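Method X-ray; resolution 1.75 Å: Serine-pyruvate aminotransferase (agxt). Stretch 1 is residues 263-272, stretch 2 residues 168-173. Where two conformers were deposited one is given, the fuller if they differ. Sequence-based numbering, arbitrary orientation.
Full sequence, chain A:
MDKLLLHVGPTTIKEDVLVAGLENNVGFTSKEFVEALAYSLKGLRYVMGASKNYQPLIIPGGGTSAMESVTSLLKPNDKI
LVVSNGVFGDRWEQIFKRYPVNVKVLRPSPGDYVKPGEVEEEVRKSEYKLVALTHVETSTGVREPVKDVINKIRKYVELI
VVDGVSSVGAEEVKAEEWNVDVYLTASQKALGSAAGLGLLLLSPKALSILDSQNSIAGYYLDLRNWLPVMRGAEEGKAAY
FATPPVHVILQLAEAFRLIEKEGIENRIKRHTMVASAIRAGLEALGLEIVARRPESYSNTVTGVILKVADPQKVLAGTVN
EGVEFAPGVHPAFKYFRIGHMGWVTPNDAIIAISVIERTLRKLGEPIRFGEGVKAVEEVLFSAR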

# COMPACT_ATOMS: atom_id res chain seq x y z
N GLY A 263 17.93 13.10 -17.05
CA GLY A 263 19.18 12.39 -16.87
C GLY A 263 19.55 12.36 -15.40
O GLY A 263 19.53 13.40 -14.73
N ILE A 264 19.88 11.18 -14.90
CA ILE A 264 20.16 11.00 -13.47
C ILE A 264 21.37 11.81 -12.99
O ILE A 264 21.34 12.40 -11.91
CB ILE A 264 20.27 9.48 -13.07
CG1 ILE A 264 20.34 9.31 -11.53
CG2 ILE A 264 21.43 8.80 -13.83
CD1 ILE A 264 19.07 9.87 -10.78
N GLU A 265 22.45 11.85 -13.78
CA GLU A 265 23.62 12.66 -13.40
C GLU A 265 23.25 14.15 -13.27
O GLU A 265 23.67 14.82 -12.32
CB GLU A 265 24.79 12.46 -14.38
CG GLU A 265 25.22 11.00 -14.60
CD GLU A 265 24.34 10.23 -15.59
OE1 GLU A 265 23.40 10.82 -16.17
OE2 GLU A 265 24.60 9.02 -15.79
N ASN A 266 22.45 14.65 -14.21
CA ASN A 266 22.00 16.03 -14.17
C ASN A 266 21.10 16.28 -12.96
O ASN A 266 21.17 17.33 -12.32
CB ASN A 266 21.28 16.41 -15.48
CG ASN A 266 22.22 16.46 -16.68
OD1 ASN A 266 23.37 16.89 -16.56
ND2 ASN A 266 21.74 16.02 -17.84
N ARG A 267 20.27 15.29 -12.63
CA ARG A 267 19.35 15.38 -11.50
C ARG A 267 20.14 15.47 -10.19
O ARG A 267 19.81 16.28 -9.31
CB ARG A 267 18.42 14.18 -11.51
CG ARG A 267 17.31 14.22 -10.50
CD ARG A 267 16.41 13.02 -10.72
NE ARG A 267 15.28 13.02 -9.79
CZ ARG A 267 14.13 13.66 -10.02
NH1 ARG A 267 13.98 14.38 -11.14
NH2 ARG A 267 13.15 13.60 -9.14
N ILE A 268 21.18 14.64 -10.07
CA ILE A 268 22.05 14.66 -8.90
C ILE A 268 22.71 16.04 -8.78
O ILE A 268 22.66 16.67 -7.72
CB ILE A 268 23.11 13.51 -8.97
CG1 ILE A 268 22.44 12.15 -8.75
CG2 ILE A 268 24.23 13.71 -7.96
CD1 ILE A 268 23.28 10.97 -9.27
N LYS A 269 23.28 16.53 -9.88
CA LYS A 269 23.93 17.84 -9.91
C LYS A 269 22.99 18.96 -9.50
O LYS A 269 23.38 19.85 -8.72
CB LYS A 269 24.54 18.11 -11.30
CG LYS A 269 25.82 17.34 -11.55
CD LYS A 269 26.30 17.49 -12.98
CE LYS A 269 27.42 16.49 -13.29
NZ LYS A 269 27.47 16.16 -14.74
N ARG A 270 21.75 18.91 -10.00
CA ARG A 270 20.71 19.89 -9.57
C ARG A 270 20.47 19.86 -8.07
O ARG A 270 20.40 20.93 -7.46
CB ARG A 270 19.39 19.72 -10.36
CG ARG A 270 18.21 20.59 -9.81
CD ARG A 270 17.01 20.56 -10.78
NE ARG A 270 16.55 19.19 -11.05
CZ ARG A 270 15.79 18.48 -10.24
NH1 ARG A 270 15.37 18.99 -9.09
NH2 ARG A 270 15.44 17.25 -10.57
N HIS A 271 20.29 18.67 -7.48
CA HIS A 271 20.16 18.56 -6.02
C HIS A 271 21.39 19.11 -5.29
O HIS A 271 21.25 19.82 -4.30
CB HIS A 271 19.90 17.09 -5.60
CG HIS A 271 18.50 16.64 -5.88
ND1 HIS A 271 18.11 16.16 -7.11
CD2 HIS A 271 17.38 16.63 -5.11
CE1 HIS A 271 16.82 15.86 -7.08
NE2 HIS A 271 16.36 16.12 -5.87
N THR A 272 22.58 18.79 -5.77
CA THR A 272 23.82 19.31 -5.15
C THR A 272 23.84 20.85 -5.18
O THR A 272 24.13 21.49 -4.16
CB THR A 272 25.08 18.78 -5.85
OG1 THR A 272 25.05 17.35 -5.91
CG2 THR A 272 26.35 19.25 -5.12
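Stretch 2 168-173: VGAEEV

Stretch 1 is helical from I264 to H271 and on through T272, where the helix continues later in the chain, and each i to i+4 backbone hydrogen bond from R267 N to G263 O through T272 N to I268 O measures 2.9 to 3.0 Å. Stretch 2 has no regular secondary structure, so no crossing angle is defined; its course is read from the contacts instead. Across the stretches, I264 CA lies 7.1 Å from G169 CA, and I268 CA lies 4.9 Å from A170 CA. G169 and A170 advance with I264 and I268, after which the segment turns across the helix, so that A170, E171 and E172 all meet I268. The two bury 306 Å² in all.

G263, at the N-cap, lies out of reach of stretch 2. Its phi/psi of 92/130 would jam a CB against the preceding carbonyl, which by itself calls for glycine. I264 points its CA-to-CB bond sideways, yet its t, p rotamer brings I264 CD1 to 4.1 Å from G169 CA. E265 and N266 make no contact.

The CA-to-CB bond of R267 points toward stretch 2, and the side chain is extended through chi3. R267 NE donates to G169 O at 2.9 Å, but the N-H...O angle of 127° marks the hydrogen bond as weak; the carbonyl oxygen lies at the guanidinium edge, near its plane. G169 itself has phi/psi of 93/-1, again a conformation that calls for glycine.

I268 is the point of closest backbone approach. I268 CA stands 3.5 Å from A170 O, and the 154° angle at the hydrogen supports a CA-H...O contact. The side chain, chi1 m and chi2 t, then runs beside the next residues: I268 CG1 is 3.9 Å from E171 O, and I268 CD1 is 3.8 Å from E172 CA. E171 therefore meets the helix through its backbone, its CA-to-CB bond pointing away, while the end of the E172 side chain leads away. K269 and R270 make no contact with stretch 2.

H271 returns to the contact. H271 ND1 donates to R267 O at 2.8 Å and 167°, a nearly linear bond that ties the ring back to the preceding turn. One face of the H271 ring lies against A170: the methyl A170 CB lies 3.4 Å from the ring centroid of H271 and 14° off the normal, a CH-pi contact, with H271 CD2 to A170 CB at 3.3 Å. T272 reaches stretch 2 through water 1, which donates to A170 O at 2.9 Å and is hydrogen-bonded to T272 OG1, also at 2.9 Å. A170 O thus receives both this water and the CA-H of I268.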

# COMPACT_ATOMS: atom_id res chain seq x y z
N VAL A 168 17.70 8.09 -3.05
CA VAL A 168 17.56 7.64 -4.42
C VAL A 168 16.81 8.69 -5.26
O VAL A 168 15.75 9.18 -4.85
CB VAL A 168 16.88 6.23 -4.54
CG1 VAL A 168 16.72 5.79 -6.01
CG2 VAL A 168 17.64 5.20 -3.72
N GLY A 169 17.39 9.04 -6.40
CA GLY A 169 16.86 10.06 -7.28
C GLY A 169 17.44 11.43 -7.00
O GLY A 169 17.10 12.40 -7.68
N ALA A 170 18.33 11.53 -6.01
CA ALA A 170 18.90 12.84 -5.64
C ALA A 170 20.40 12.80 -5.31
O ALA A 170 21.13 13.74 -5.64
CB ALA A 170 18.12 13.44 -4.47
N GLU A 171 20.83 11.74 -4.62
CA GLU A 171 22.24 11.54 -4.25
C GLU A 171 22.78 10.50 -5.20
O GLU A 171 22.02 9.69 -5.74
CB GLU A 171 22.41 11.04 -2.79
CG GLU A 171 21.67 11.85 -1.70
CD GLU A 171 22.44 13.07 -1.16
OE1 GLU A 171 23.57 13.35 -1.62
OE2 GLU A 171 21.93 13.75 -0.27
N GLU A 172 24.10 10.50 -5.42
CA GLU A 172 24.71 9.40 -6.16
C GLU A 172 24.39 8.06 -5.49
O GLU A 172 24.58 7.90 -4.27
CB GLU A 172 26.23 9.55 -6.28
CG GLU A 172 26.83 8.52 -7.23
CD GLU A 172 28.36 8.45 -7.21
OE1 GLU A 172 29.01 9.02 -6.31
OE2 GLU A 172 28.91 7.79 -8.12
N VAL A 173 23.88 7.12 -6.27
CA VAL A 173 23.65 5.75 -5.79
C VAL A 173 24.21 4.81 -6.85
O VAL A 173 23.85 4.91 -8.03
CB VAL A 173 22.13 5.45 -5.56
CG1 VAL A 173 21.91 3.95 -5.29
CG2 VAL A 173 21.58 6.36 -4.40
O HOH W 1 23.24 15.39 -4.66